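PDB 3BS4: uncharacterized protein PH0321 from Pyrococcus horikoshii, which is of unknown function but has a KaiC-like domain and holds a bound peptide of unknown identity. Local coordinates for residues D125-W130 against N134-R139; I117-A122 against S149-V154; F90-G95 against V103-G108. All blocks are in the same frame, centred on the assembly; numbering follows the deposited sequence.

Helix 115-132, which flanks the parallel part of the sheet, an arrangement consistent with the RecA-like fold of KaiC relatives, carries contacts 1 and 2 and is touched by contact 3. Contact 1 lies near its C-terminal end and contact 2 nearer its start. Contact 3 joins helix 89-94 to the run that follows edge strand 103-104, and it meets contact 2 where Lys118 NZ reaches Glu107 O. Contact 2 is buried at its two touching residues and rests on two phenol hydroxyls, whereas contacts 1 and 3 are partly buried. Contact 1 combines a backbone helix ending with aromatic packing, and contact 3 hangs on one serine hydroxyl. The peptide is touched from contacts 1 and 2.

Contact 1: residues D125-W130 against N134-R139; sequences DHKKVW and NLFEGR
Trp130 and Phe136 meet because each sets its ring beside its own backbone N, with CG anti to the carbonyl carbon (chi1 -75° in Trp130 and -70° in Phe136), the first at the end of a helix and the second in the loop behind it. The ending is a Schellman motif: Asn134 takes up positive phi and the chain bonds back into the last turn of helix 115-132. One bond runs nearly straight from Leu135 N to Trp130 O, 2.8 Å long. An apolar contact comes with it, as Leu135 CD1 lies at the indole edge, 4.0 Å from Trp130 CD1.

One residue further on, the phenyl ring swings back against the helix. Trp130 turns an edge to the face of Phe136 in a T-shaped pair, the five-membered ring and the phenyl centroids 5.8 Å apart and the planes at 79°. The closest touch is nearer the backbone of Trp130, with its CB 3.6 Å from Phe136 CE2, while Trp130 CE3 comes within 3.9 Å of Phe136 CZ. At the edge of the phenyl ring lies the carbonyl of Lys127, whose aliphatic stem crosses the Phe136 side chain at about a right angle; the ammonium group goes elsewhere, to the bound peptide's backbone and to the carbonyls of Ala176 and Pro181. Trp130 NE1 is likewise used, by His82 O, which fixes the rotation of the indole against strands 51-56, 84-87 and 141-146.

The loop then closes with a type II turn from Phe136 to Arg139. Arg139, salt-bridged to Asp49 through NH2, reaches back with an extended side chain, and NH1 donates, in the guanidinium plane, to Leu135 O at 3.0 Å.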
ATOM      1  N   ASP A 125      -9.202  11.974  10.915  1.00 20.12           N
ATOM      2  CA  ASP A 125     -10.632  12.092  10.654  1.00 21.72           C
ATOM      3  C   ASP A 125     -11.278  10.732  10.336  1.00 22.02           C
ATOM      4  O   ASP A 125     -12.353  10.413  10.887  1.00 21.32           O
ATOM      5  CB  ASP A 125     -10.918  13.184   9.626  1.00 23.30           C
ATOM      6  CG  ASP A 125     -10.802  14.605  10.240  1.00 27.88           C
ATOM      7  OD1 ASP A 125     -10.619  14.727  11.482  1.00 34.49           O
ATOM      8  OD2 ASP A 125     -10.883  15.597   9.488  1.00 35.95           O
ATOM      9  N   HIS A 126     -10.609   9.910   9.514  1.00 21.12           N
ATOM     10  CA  HIS A 126     -11.094   8.542   9.223  1.00 22.15           C
ATOM     11  C   HIS A 126     -11.164   7.729  10.486  1.00 21.15           C
ATOM     12  O   HIS A 126     -12.100   6.947  10.693  1.00 20.64           O
ATOM     13  CB  HIS A 126     -10.121   7.712   8.370  1.00 23.83           C
ATOM     14  CG  HIS A 126      -9.707   8.322   7.082  1.00 28.70           C
ATOM     15  ND1 HIS A 126     -10.435   9.290   6.431  1.00 33.06           N
ATOM     16  CD2 HIS A 126      -8.635   8.058   6.297  1.00 31.19           C
ATOM     17  CE1 HIS A 126      -9.819   9.609   5.304  1.00 33.77           C
ATOM     18  NE2 HIS A 126      -8.727   8.874   5.199  1.00 34.59           N
ATOM     19  N   LYS A 127     -10.117   7.828  11.299  1.00 19.80           N
ATOM     20  CA  LYS A 127     -10.013   6.970  12.466  1.00 18.84           C
ATOM     21  C   LYS A 127     -11.035   7.398  13.512  1.00 19.80           C
ATOM     22  O   LYS A 127     -11.505   6.574  14.283  1.00 19.82           O
ATOM     23  CB  LYS A 127      -8.607   7.021  13.066  1.00 18.85           C
ATOM     24  CG  LYS A 127      -7.576   6.309  12.204  1.00 17.74           C
ATOM     25  CD  LYS A 127      -6.315   6.033  12.998  1.00 17.56           C
ATOM     26  CE  LYS A 127      -5.220   5.395  12.119  1.00 18.04           C
ATOM     27  NZ  LYS A 127      -3.987   5.208  12.939  1.00 20.51           N
ATOM     28  N   LYS A 128     -11.371   8.689  13.541  1.00 19.33           N
ATOM     29  CA  LYS A 128     -12.421   9.159  14.480  1.00 20.36           C
ATOM     30  C   LYS A 128     -13.766   8.543  14.105  1.00 19.84           C
ATOM     31  O   LYS A 128     -14.545   8.151  14.989  1.00 19.50           O
ATOM     32  CB  LYS A 128     -12.501  10.688  14.496  1.00 20.49           C
ATOM     33  CG  LYS A 128     -13.393  11.291  15.594  1.00 22.57           C
ATOM     34  CD  LYS A 128     -13.360  12.828  15.528  1.00 24.71           C
ATOM     35  CE  LYS A 128     -14.033  13.468  16.741  1.00 31.22           C
ATOM     36  NZ  LYS A 128     -13.491  12.897  18.013  1.00 33.42           N
ATOM     37  N   VAL A 129     -14.047   8.458  12.806  1.00 18.84           N
ATOM     38  CA  VAL A 129     -15.282   7.806  12.350  1.00 19.75           C
ATOM     39  C   VAL A 129     -15.277   6.329  12.766  1.00 19.20           C
ATOM     40  O   VAL A 129     -16.252   5.828  13.343  1.00 19.45           O
ATOM     41  CB  VAL A 129     -15.523   7.940  10.820  1.00 20.05           C
ATOM     42  CG1 VAL A 129     -16.787   7.212  10.398  1.00 21.04           C
ATOM     43  CG2 VAL A 129     -15.592   9.411  10.404  1.00 21.57           C
ATOM     44  N   TRP A 130     -14.190   5.620  12.462  1.00 18.13           N
ATOM     45  CA  TRP A 130     -14.107   4.210  12.826  1.00 18.24           C
ATOM     46  C   TRP A 130     -14.271   4.011  14.315  1.00 18.17           C
ATOM     47  O   TRP A 130     -14.945   3.061  14.752  1.00 18.91           O
ATOM     48  CB  TRP A 130     -12.768   3.617  12.382  1.00 18.42           C
ATOM     49  CG  TRP A 130     -12.692   3.365  10.898  1.00 18.58           C
ATOM     50  CD1 TRP A 130     -13.707   2.972  10.082  1.00 19.92           C
ATOM     51  CD2 TRP A 130     -11.519   3.426  10.076  1.00 19.73           C
ATOM     52  NE1 TRP A 130     -13.249   2.799   8.794  1.00 19.54           N
ATOM     53  CE2 TRP A 130     -11.906   3.071   8.764  1.00 18.39           C
ATOM     54  CE3 TRP A 130     -10.180   3.752  10.322  1.00 18.29           C
ATOM     55  CZ2 TRP A 130     -11.003   3.039   7.696  1.00 20.10           C
ATOM     56  CZ3 TRP A 130      -9.284   3.724   9.257  1.00 20.50           C
ATOM     57  CH2 TRP A 130      -9.700   3.366   7.966  1.00 18.35           C
ATOM     58  N   ASN A 134     -17.269   2.200  16.579  1.00 18.12           N
ATOM     59  CA  ASN A 134     -16.674   1.005  17.218  1.00 19.03           C
ATOM     60  C   ASN A 134     -16.263  -0.063  16.207  1.00 19.34           C
ATOM     61  O   ASN A 134     -16.397  -1.274  16.446  1.00 19.16           O
ATOM     62  CB  ASN A 134     -17.593   0.404  18.309  1.00 19.01           C
ATOM     63  CG  ASN A 134     -16.857  -0.579  19.201  1.00 21.18           C
ATOM     64  OD1 ASN A 134     -15.770  -0.282  19.705  1.00 26.28           O
ATOM     65  ND2 ASN A 134     -17.429  -1.762  19.379  1.00 21.98           N
ATOM     66  N   LEU A 135     -15.747   0.391  15.067  1.00 18.83           N
ATOM     67  CA  LEU A 135     -15.441  -0.533  13.993  1.00 19.34           C
ATOM     68  C   LEU A 135     -14.063  -1.165  14.123  1.00 19.18           C
ATOM     69  O   LEU A 135     -13.790  -2.126  13.417  1.00 19.12           O
ATOM     70  CB  LEU A 135     -15.621   0.113  12.613  1.00 19.19           C
ATOM     71  CG  LEU A 135     -17.079   0.368  12.215  1.00 20.21           C
ATOM     72  CD1 LEU A 135     -17.153   1.192  10.944  1.00 21.32           C
ATOM     73  CD2 LEU A 135     -17.850  -0.955  12.054  1.00 23.32           C
ATOM     74  N   PHE A 136     -13.201  -0.654  15.002  1.00 19.77           N
ATOM     75  CA  PHE A 136     -11.906  -1.319  15.202  1.00 21.18           C
ATOM     76  C   PHE A 136     -12.069  -2.670  15.891  1.00 22.73           C
ATOM     77  O   PHE A 136     -11.283  -3.592  15.671  1.00 22.69           O
ATOM     78  CB  PHE A 136     -10.932  -0.472  16.011  1.00 20.98           C
ATOM     79  CG  PHE A 136     -10.415   0.746  15.292  1.00 20.17           C
ATOM     80  CD1 PHE A 136      -9.387   0.641  14.342  1.00 21.16           C
ATOM     81  CD2 PHE A 136     -10.898   2.002  15.607  1.00 19.29           C
ATOM     82  CE1 PHE A 136      -8.884   1.784  13.716  1.00 21.23           C
ATOM     83  CE2 PHE A 136     -10.397   3.142  14.990  1.00 21.79           C
ATOM     84  CZ  PHE A 136      -9.391   3.026  14.041  1.00 20.51           C
ATOM     85  N   GLU A 137     -13.104  -2.784  16.722  1.00 24.08           N
ATOM     86  CA  GLU A 137     -13.335  -3.996  17.499  1.00 25.81           C
ATOM     87  C   GLU A 137     -13.439  -5.239  16.625  1.00 24.66           C
ATOM     88  O   GLU A 137     -14.291  -5.313  15.754  1.00 24.99           O
ATOM     89  CB  GLU A 137     -14.597  -3.824  18.345  1.00 27.15           C
ATOM     90  CG  GLU A 137     -15.208  -5.132  18.847  1.00 32.19           C
ATOM     91  CD  GLU A 137     -14.333  -5.840  19.863  1.00 38.18           C
ATOM     92  OE1 GLU A 137     -13.778  -5.155  20.756  1.00 41.05           O
ATOM     93  OE2 GLU A 137     -14.208  -7.087  19.765  1.00 42.04           O
ATOM     94  N   GLY A 138     -12.544  -6.202  16.864  1.00 25.07           N
ATOM     95  CA  GLY A 138     -12.542  -7.477  16.146  1.00 24.93           C
ATOM     96  C   GLY A 138     -12.007  -7.396  14.724  1.00 25.13           C
ATOM     97  O   GLY A 138     -12.091  -8.366  13.970  1.00 26.61           O
ATOM     98  N   ARG A 139     -11.458  -6.234  14.368  1.00 24.04           N
ATOM     99  CA  ARG A 139     -10.912  -6.004  13.028  1.00 23.76           C
ATOM    100  C   ARG A 139      -9.453  -5.620  13.094  1.00 23.13           C
ATOM    101  O   ARG A 139      -8.953  -5.179  14.132  1.00 23.95           O
ATOM    102  CB  ARG A 139     -11.684  -4.902  12.298  1.00 23.23           C
ATOM    103  CG  ARG A 139     -13.044  -5.346  11.875  1.00 24.27           C
ATOM    104  CD  ARG A 139     -13.764  -4.308  11.046  1.00 23.44           C
ATOM    105  NE  ARG A 139     -15.098  -4.803  10.729  1.00 23.38           N
ATOM    106  CZ  ARG A 139     -16.155  -4.642  11.520  1.00 25.49           C
ATOM    107  NH1 ARG A 139     -16.042  -3.948  12.647  1.00 24.15           N
ATOM    108  NH2 ARG A 139     -17.332  -5.167  11.169  1.00 26.24           N
TER

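Contact 2: residues I117-A122 against S149-V154; sequences IKYAKA and SGYLEV
Tyr119 and Tyr151 reach toward each other from opposite directions, and the two segments touch through these side chains alone. Their hydroxyls form a short hydrogen bond, Tyr119 OH to Tyr151 OH at 2.6 Å, in which either could be the donor. Each oxygen lies at the edge of the other ring, near its plane, but Tyr151 OH comes in beside the C-O bond and reaches 3.2 Å from Tyr119 CE2, whereas Tyr119 OH stays 3.8 Å from Tyr151 CZ. Tyr151 gets there with CG beside its backbone N (chi1 -71°).

Tightness is confined to this junction. The backbones stand well apart, with the nearest pair, Tyr119 CA and Tyr151 CA, separated by 13.9 Å, and the outer flanks of the segments carry Lys121 and Glu153 at the solvent. Both buried hydroxyls have further partners: Tyr119 OH bonds to Thr89 OG1, and Tyr151 OH to a polar side chain of the bound peptide. A polar side chain of the peptide also packs on Tyr119, and both phenols thus line the peptide's surroundings.

Phe55 of strand 51-56 meets the Tyr119 ring edge-to-face, and Tyr163 of helix 157-173 touches both phenols; the bridge itself runs from helix 115-132 to the loop between strand 141-146 and helix 157-173.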
ATOM      1  N   ILE A 117       1.358  16.740   7.216  1.00 18.43           N
ATOM      2  CA  ILE A 117       0.331  17.157   8.185  1.00 19.54           C
ATOM      3  C   ILE A 117      -1.078  17.061   7.588  1.00 18.76           C
ATOM      4  O   ILE A 117      -2.051  16.739   8.295  1.00 19.56           O
ATOM      5  CB  ILE A 117       0.640  18.558   8.821  1.00 20.39           C
ATOM      6  CG1 ILE A 117      -0.248  18.816  10.038  1.00 24.43           C
ATOM      7  CG2 ILE A 117       0.522  19.673   7.817  1.00 23.83           C
ATOM      8  CD1 ILE A 117       0.390  18.309  11.317  1.00 27.82           C
ATOM      9  N   LYS A 118      -1.203  17.312   6.288  1.00 17.81           N
ATOM     10  CA  LYS A 118      -2.510  17.179   5.643  1.00 17.29           C
ATOM     11  C   LYS A 118      -2.972  15.711   5.627  1.00 17.38           C
ATOM     12  O   LYS A 118      -4.154  15.419   5.862  1.00 17.99           O
ATOM     13  CB  LYS A 118      -2.517  17.820   4.257  1.00 17.63           C
ATOM     14  CG  LYS A 118      -2.355  19.338   4.373  1.00 17.48           C
ATOM     15  CD  LYS A 118      -2.535  20.066   3.056  1.00 19.88           C
ATOM     16  CE  LYS A 118      -2.608  21.570   3.352  1.00 20.27           C
ATOM     17  NZ  LYS A 118      -2.659  22.368   2.087  1.00 22.29           N
ATOM     18  N   TYR A 119      -2.035  14.788   5.392  1.00 16.57           N
ATOM     19  CA  TYR A 119      -2.385  13.366   5.504  1.00 16.64           C
ATOM     20  C   TYR A 119      -2.789  13.008   6.931  1.00 16.83           C
ATOM     21  O   TYR A 119      -3.743  12.253   7.144  1.00 17.42           O
ATOM     22  CB  TYR A 119      -1.221  12.467   5.121  1.00 16.66           C
ATOM     23  CG  TYR A 119      -1.128  12.116   3.655  1.00 15.96           C
ATOM     24  CD1 TYR A 119      -2.259  11.782   2.906  1.00 18.43           C
ATOM     25  CD2 TYR A 119       0.113  12.014   3.048  1.00 16.98           C
ATOM     26  CE1 TYR A 119      -2.145  11.426   1.546  1.00 20.32           C
ATOM     27  CE2 TYR A 119       0.237  11.666   1.713  1.00 17.61           C
ATOM     28  CZ  TYR A 119      -0.880  11.388   0.968  1.00 18.94           C
ATOM     29  OH  TYR A 119      -0.723  11.018  -0.346  1.00 19.59           O
ATOM     30  N   ALA A 120      -2.046  13.528   7.901  1.00 16.51           N
ATOM     31  CA  ALA A 120      -2.281  13.148   9.297  1.00 17.95           C
ATOM     32  C   ALA A 120      -3.680  13.560   9.714  1.00 18.12           C
ATOM     33  O   ALA A 120      -4.366  12.822  10.409  1.00 18.82           O
ATOM     34  CB  ALA A 120      -1.235  13.796  10.204  1.00 18.25           C
ATOM     35  N   LYS A 121      -4.104  14.732   9.261  1.00 18.82           N
ATOM     36  CA  LYS A 121      -5.431  15.238   9.574  0.50 19.18           C
ATOM     37  C   LYS A 121      -6.507  14.346   8.956  1.00 19.20           C
ATOM     38  O   LYS A 121      -7.485  14.015   9.612  1.00 19.33           O
ATOM     39  CB  LYS A 121      -5.563  16.687   9.098  0.50 19.90           C
ATOM     40  CG  LYS A 121      -4.508  17.603   9.700  0.50 21.27           C
ATOM     41  CD  LYS A 121      -4.632  19.034   9.184  0.50 23.79           C
ATOM     42  CE  LYS A 121      -3.624  19.962   9.849  0.50 26.84           C
ATOM     43  NZ  LYS A 121      -3.859  20.126  11.302  0.50 27.20           N
ATOM     44  N   ALA A 122      -6.301  13.945   7.698  1.00 18.25           N
ATOM     45  CA  ALA A 122      -7.264  13.053   7.003  1.00 17.44           C
ATOM     46  C   ALA A 122      -7.345  11.723   7.711  1.00 17.60           C
ATOM     47  O   ALA A 122      -8.437  11.198   7.950  1.00 18.27           O
ATOM     48  CB  ALA A 122      -6.855  12.833   5.534  1.00 17.79           C
ATOM     49  N   SER A 149       6.117   5.484  -5.497  1.00 15.66           N
ATOM     50  CA  SER A 149       6.885   5.957  -6.657  1.00 16.00           C
ATOM     51  C   SER A 149       6.191   7.125  -7.378  1.00 16.05           C
ATOM     52  O   SER A 149       6.838   7.911  -8.085  1.00 17.10           O
ATOM     53  CB  SER A 149       7.172   4.779  -7.629  1.00 15.62           C
ATOM     54  OG  SER A 149       5.983   4.036  -7.885  1.00 15.33           O
ATOM     55  N   GLY A 150       4.877   7.257  -7.178  1.00 15.35           N
ATOM     56  CA  GLY A 150       4.111   8.349  -7.779  1.00 15.06           C
ATOM     57  C   GLY A 150       4.557   9.730  -7.335  1.00 15.08           C
ATOM     58  O   GLY A 150       4.349  10.714  -8.058  1.00 15.89           O
ATOM     59  N   TYR A 151       5.154   9.835  -6.146  1.00 14.73           N
ATOM     60  CA  TYR A 151       5.589  11.154  -5.657  1.00 14.70           C
ATOM     61  C   TYR A 151       6.633  11.790  -6.564  1.00 15.66           C
ATOM     62  O   TYR A 151       6.750  12.995  -6.583  1.00 16.24           O
ATOM     63  CB  TYR A 151       6.092  11.067  -4.217  1.00 14.92           C
ATOM     64  CG  TYR A 151       4.958  10.822  -3.259  1.00 13.53           C
ATOM     65  CD1 TYR A 151       3.900  11.729  -3.173  1.00 15.00           C
ATOM     66  CD2 TYR A 151       4.928   9.668  -2.453  1.00 13.84           C
ATOM     67  CE1 TYR A 151       2.832  11.513  -2.300  1.00 15.08           C
ATOM     68  CE2 TYR A 151       3.845   9.442  -1.579  1.00 14.02           C
ATOM     69  CZ  TYR A 151       2.819  10.369  -1.512  1.00 15.52           C
ATOM     70  OH  TYR A 151       1.732  10.177  -0.676  1.00 15.89           O
ATOM     71  N   LEU A 152       7.396  10.976  -7.281  1.00 15.87           N
ATOM     72  CA  LEU A 152       8.419  11.518  -8.167  1.00 17.31           C
ATOM     73  C   LEU A 152       7.817  12.248  -9.369  1.00 18.18           C
ATOM     74  O   LEU A 152       8.555  12.914 -10.117  1.00 19.36           O
ATOM     75  CB  LEU A 152       9.389  10.415  -8.601  1.00 17.59           C
ATOM     76  CG  LEU A 152      10.269   9.836  -7.487  1.00 18.84           C
ATOM     77  CD1 LEU A 152      11.042   8.616  -7.974  1.00 22.49           C
ATOM     78  CD2 LEU A 152      11.256  10.895  -6.949  1.00 21.10           C
ATOM     79  N   GLU A 153       6.497  12.144  -9.564  1.00 18.45           N
ATOM     80  CA  GLU A 153       5.831  12.909 -10.631  1.00 19.76           C
ATOM     81  C   GLU A 153       5.579  14.350 -10.205  1.00 20.52           C
ATOM     82  O   GLU A 153       5.416  15.231 -11.062  1.00 22.56           O
ATOM     83  CB  GLU A 153       4.518  12.234 -11.042  1.00 19.14           C
ATOM     84  CG  GLU A 153       4.729  10.881 -11.678  1.00 22.79           C
ATOM     85  CD  GLU A 153       3.507   9.968 -11.621  1.00 29.56           C
ATOM     86  OE1 GLU A 153       2.360  10.477 -11.637  1.00 31.65           O
ATOM     87  OE2 GLU A 153       3.702   8.729 -11.558  1.00 30.19           O
ATOM     88  N   VAL A 154       5.559  14.597  -8.891  1.00 20.55           N
ATOM     89  CA  VAL A 154       5.219  15.919  -8.340  1.00 20.47           C
ATOM     90  C   VAL A 154       6.344  16.550  -7.508  1.00 20.81           C
ATOM     91  O   VAL A 154       6.389  17.779  -7.359  1.00 21.86           O
ATOM     92  CB  VAL A 154       3.899  15.922  -7.506  1.00 20.53           C
ATOM     93  CG1 VAL A 154       2.666  15.743  -8.412  1.00 22.09           C
ATOM     94  CG2 VAL A 154       3.914  14.843  -6.413  1.00 20.34           C
TER

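Contact 3: residues F90-G95 against V103-G108; sequences FGSFHG and VWYLEG
Ser92 and Leu106 make a side-chain-to-backbone contact at the margin of the sheet, where helix 89-94 lies against the chain leaving edge strand 103-104. The serine hydroxyl carries it: Leu106 N donates to Ser92 OG over 2.9 Å, nearly straight at 165°. With OG set beside its own backbone N (chi1 -58°), the same atom also bonds to Asp88 O one turn back, so two backbone groups grip it. Ser92 CB rests 3.6 Å from Leu106 O, and Leu106 CB is 3.8 Å from Ser92 OG.

Strand 84-87, helix 89-94 and strand 103-104 make a beta-alpha-beta crossover between neighbouring parallel strands of the sheet, and this contact ties the crossing helix to the chain just past its second strand. Without the hydroxyl, as with an alanine here, Leu106 N would probably be left without its acceptor and Asp88 O without this partner. Beside the serine, Tyr105 brings its ring edge up to Gly91, with CE1 4.3 Å from Gly91 CA, an approach made possible by the missing side chain. Leu106 packs on Leu115 and Tyr119 of helix 115-132, while Tyr105 OH makes a weak hydrogen bond to Asp88 OD2.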
ATOM      1  N   PHE A  90      -4.235  11.477  -5.959  1.00 15.34           N
ATOM      2  CA  PHE A  90      -4.164  11.726  -7.395  1.00 15.63           C
ATOM      3  C   PHE A  90      -5.139  12.838  -7.786  1.00 16.01           C
ATOM      4  O   PHE A  90      -4.755  13.807  -8.459  1.00 16.17           O
ATOM      5  CB  PHE A  90      -4.470  10.444  -8.169  1.00 15.84           C
ATOM      6  CG  PHE A  90      -4.337  10.603  -9.663  1.00 15.74           C
ATOM      7  CD1 PHE A  90      -3.135  10.287 -10.304  1.00 17.44           C
ATOM      8  CD2 PHE A  90      -5.389  11.125 -10.419  1.00 18.60           C
ATOM      9  CE1 PHE A  90      -3.003  10.460 -11.671  1.00 17.50           C
ATOM     10  CE2 PHE A  90      -5.267  11.286 -11.789  1.00 17.21           C
ATOM     11  CZ  PHE A  90      -4.068  10.952 -12.410  1.00 17.53           C
ATOM     12  N   GLY A  91      -6.397  12.706  -7.374  1.00 16.26           N
ATOM     13  CA  GLY A  91      -7.384  13.736  -7.747  1.00 17.14           C
ATOM     14  C   GLY A  91      -7.032  15.087  -7.145  1.00 17.90           C
ATOM     15  O   GLY A  91      -7.260  16.138  -7.760  1.00 18.88           O
ATOM     16  N   SER A  92      -6.463  15.062  -5.948  1.00 17.78           N
ATOM     17  CA  SER A  92      -6.052  16.279  -5.252  1.00 18.39           C
ATOM     18  C   SER A  92      -4.963  17.006  -6.024  1.00 19.08           C
ATOM     19  O   SER A  92      -5.054  18.217  -6.219  1.00 19.86           O
ATOM     20  CB  SER A  92      -5.573  15.939  -3.837  1.00 18.96           C
ATOM     21  OG  SER A  92      -6.605  15.270  -3.116  1.00 18.90           O
ATOM     22  N   PHE A  93      -3.946  16.274  -6.484  1.00 18.50           N
ATOM     23  CA  PHE A  93      -2.889  16.901  -7.270  1.00 18.97           C
ATOM     24  C   PHE A  93      -3.337  17.326  -8.656  1.00 19.67           C
ATOM     25  O   PHE A  93      -2.795  18.296  -9.208  1.00 21.34           O
ATOM     26  CB  PHE A  93      -1.668  15.981  -7.377  1.00 18.62           C
ATOM     27  CG  PHE A  93      -0.720  16.117  -6.229  1.00 19.69           C
ATOM     28  CD1 PHE A  93       0.153  17.204  -6.155  1.00 20.69           C
ATOM     29  CD2 PHE A  93      -0.685  15.169  -5.226  1.00 21.50           C
ATOM     30  CE1 PHE A  93       1.034  17.328  -5.091  1.00 21.23           C
ATOM     31  CE2 PHE A  93       0.210  15.285  -4.168  1.00 22.15           C
ATOM     32  CZ  PHE A  93       1.059  16.379  -4.100  1.00 20.76           C
ATOM     33  N   HIS A  94      -4.283  16.590  -9.236  1.00 19.47           N
ATOM     34  CA  HIS A  94      -4.630  16.792 -10.632  1.00 21.29           C
ATOM     35  C   HIS A  94      -5.935  17.557 -10.842  1.00 23.04           C
ATOM     36  O   HIS A  94      -6.365  17.737 -11.976  1.00 24.06           O
ATOM     37  CB  HIS A  94      -4.599  15.466 -11.400  1.00 20.98           C
ATOM     38  CG  HIS A  94      -3.235  14.855 -11.474  1.00 20.54           C
ATOM     39  ND1 HIS A  94      -2.219  15.374 -12.254  1.00 22.45           N
ATOM     40  CD2 HIS A  94      -2.706  13.790 -10.831  1.00 20.15           C
ATOM     41  CE1 HIS A  94      -1.133  14.635 -12.106  1.00 22.72           C
ATOM     42  NE2 HIS A  94      -1.405  13.663 -11.247  1.00 23.05           N
ATOM     43  N   GLY A  95      -6.549  17.992  -9.747  1.00 25.00           N
ATOM     44  CA  GLY A  95      -7.670  18.938  -9.801  1.00 27.41           C
ATOM     45  C   GLY A  95      -9.003  18.340 -10.188  1.00 29.24           C
ATOM     46  O   GLY A  95      -9.898  19.052 -10.686  1.00 30.66           O
ATOM     47  N   VAL A 103     -14.317   9.241   0.645  1.00 27.51           N
ATOM     48  CA  VAL A 103     -13.186   9.706  -0.193  1.00 26.20           C
ATOM     49  C   VAL A 103     -12.798  11.118   0.216  1.00 25.94           C
ATOM     50  O   VAL A 103     -13.588  12.068   0.071  1.00 26.08           O
ATOM     51  CB  VAL A 103     -13.482   9.678  -1.716  1.00 26.15           C
ATOM     52  CG1 VAL A 103     -12.247  10.125  -2.536  1.00 25.95           C
ATOM     53  CG2 VAL A 103     -13.898   8.295  -2.170  1.00 25.08           C
ATOM     54  N   TRP A 104     -11.577  11.227   0.723  1.00 25.11           N
ATOM     55  CA  TRP A 104     -11.018  12.483   1.203  0.50 25.32           C
ATOM     56  C   TRP A 104     -10.157  13.132   0.155  1.00 24.57           C
ATOM     57  O   TRP A 104      -9.347  12.460  -0.495  1.00 23.05           O
ATOM     58  CB  TRP A 104     -10.166  12.241   2.442  0.50 26.51           C
ATOM     59  CG  TRP A 104     -10.779  12.745   3.692  0.50 28.35           C
ATOM     60  CD1 TRP A 104     -11.875  12.241   4.326  0.50 29.86           C
ATOM     61  CD2 TRP A 104     -10.331  13.855   4.481  0.50 28.91           C
ATOM     62  NE1 TRP A 104     -12.145  12.971   5.455  0.50 30.89           N
ATOM     63  CE2 TRP A 104     -11.210  13.964   5.578  0.50 29.51           C
ATOM     64  CE3 TRP A 104      -9.279  14.774   4.363  0.50 28.78           C
ATOM     65  CZ2 TRP A 104     -11.070  14.951   6.556  0.50 29.25           C
ATOM     66  CZ3 TRP A 104      -9.132  15.754   5.350  0.50 29.20           C
ATOM     67  CH2 TRP A 104     -10.027  15.833   6.425  0.50 29.08           C
ATOM     68  N   TYR A 105     -10.326  14.445  -0.001  1.00 24.37           N
ATOM     69  CA  TYR A 105      -9.518  15.260  -0.907  1.00 24.92           C
ATOM     70  C   TYR A 105      -8.670  16.236  -0.125  1.00 25.14           C
ATOM     71  O   TYR A 105      -9.156  16.834   0.830  1.00 25.59           O
ATOM     72  CB  TYR A 105     -10.417  16.006  -1.879  1.00 25.70           C
ATOM     73  CG  TYR A 105     -10.932  15.048  -2.889  1.00 26.42           C
ATOM     74  CD1 TYR A 105     -10.147  14.705  -3.990  1.00 26.71           C
ATOM     75  CD2 TYR A 105     -12.163  14.409  -2.722  1.00 28.35           C
ATOM     76  CE1 TYR A 105     -10.589  13.789  -4.916  1.00 27.01           C
ATOM     77  CE2 TYR A 105     -12.608  13.478  -3.653  1.00 28.09           C
ATOM     78  CZ  TYR A 105     -11.800  13.176  -4.745  1.00 27.19           C
ATOM     79  OH  TYR A 105     -12.193  12.248  -5.694  1.00 30.20           O
ATOM     80  N   LEU A 106      -7.414  16.385  -0.537  1.00 24.88           N
ATOM     81  CA  LEU A 106      -6.466  17.286   0.121  1.00 25.55           C
ATOM     82  C   LEU A 106      -6.542  18.660  -0.528  1.00 26.30           C
ATOM     83  O   LEU A 106      -6.367  18.794  -1.744  1.00 26.63           O
ATOM     84  CB  LEU A 106      -5.032  16.753   0.038  1.00 26.07           C
ATOM     85  CG  LEU A 106      -4.837  15.277   0.415  1.00 26.97           C
ATOM     86  CD1 LEU A 106      -3.587  14.724  -0.250  1.00 28.42           C
ATOM     87  CD2 LEU A 106      -4.825  15.045   1.921  1.00 28.00           C
ATOM     88  N   GLU A 107      -6.789  19.672   0.301  1.00 26.99           N
ATOM     89  CA  GLU A 107      -7.049  21.028  -0.166  1.00 27.88           C
ATOM     90  C   GLU A 107      -5.820  21.900   0.063  1.00 27.34           C
ATOM     91  O   GLU A 107      -4.999  21.595   0.919  1.00 26.91           O
ATOM     92  CB  GLU A 107      -8.255  21.611   0.589  1.00 29.13           C
ATOM     93  CG  GLU A 107      -9.511  20.729   0.555  1.00 32.94           C
ATOM     94  CD  GLU A 107     -10.148  20.626  -0.831  1.00 39.00           C
ATOM     95  OE1 GLU A 107      -9.987  21.559  -1.652  1.00 42.12           O
ATOM     96  OE2 GLU A 107     -10.823  19.604  -1.101  1.00 41.97           O
ATOM     97  N   GLY A 108      -5.696  22.981  -0.705  1.00 27.10           N
ATOM     98  CA  GLY A 108      -4.582  23.920  -0.540  1.00 26.88           C
ATOM     99  C   GLY A 108      -3.281  23.509  -1.199  1.00 27.39           C
ATOM    100  O   GLY A 108      -3.255  22.645  -2.085  1.00 27.06           O
TER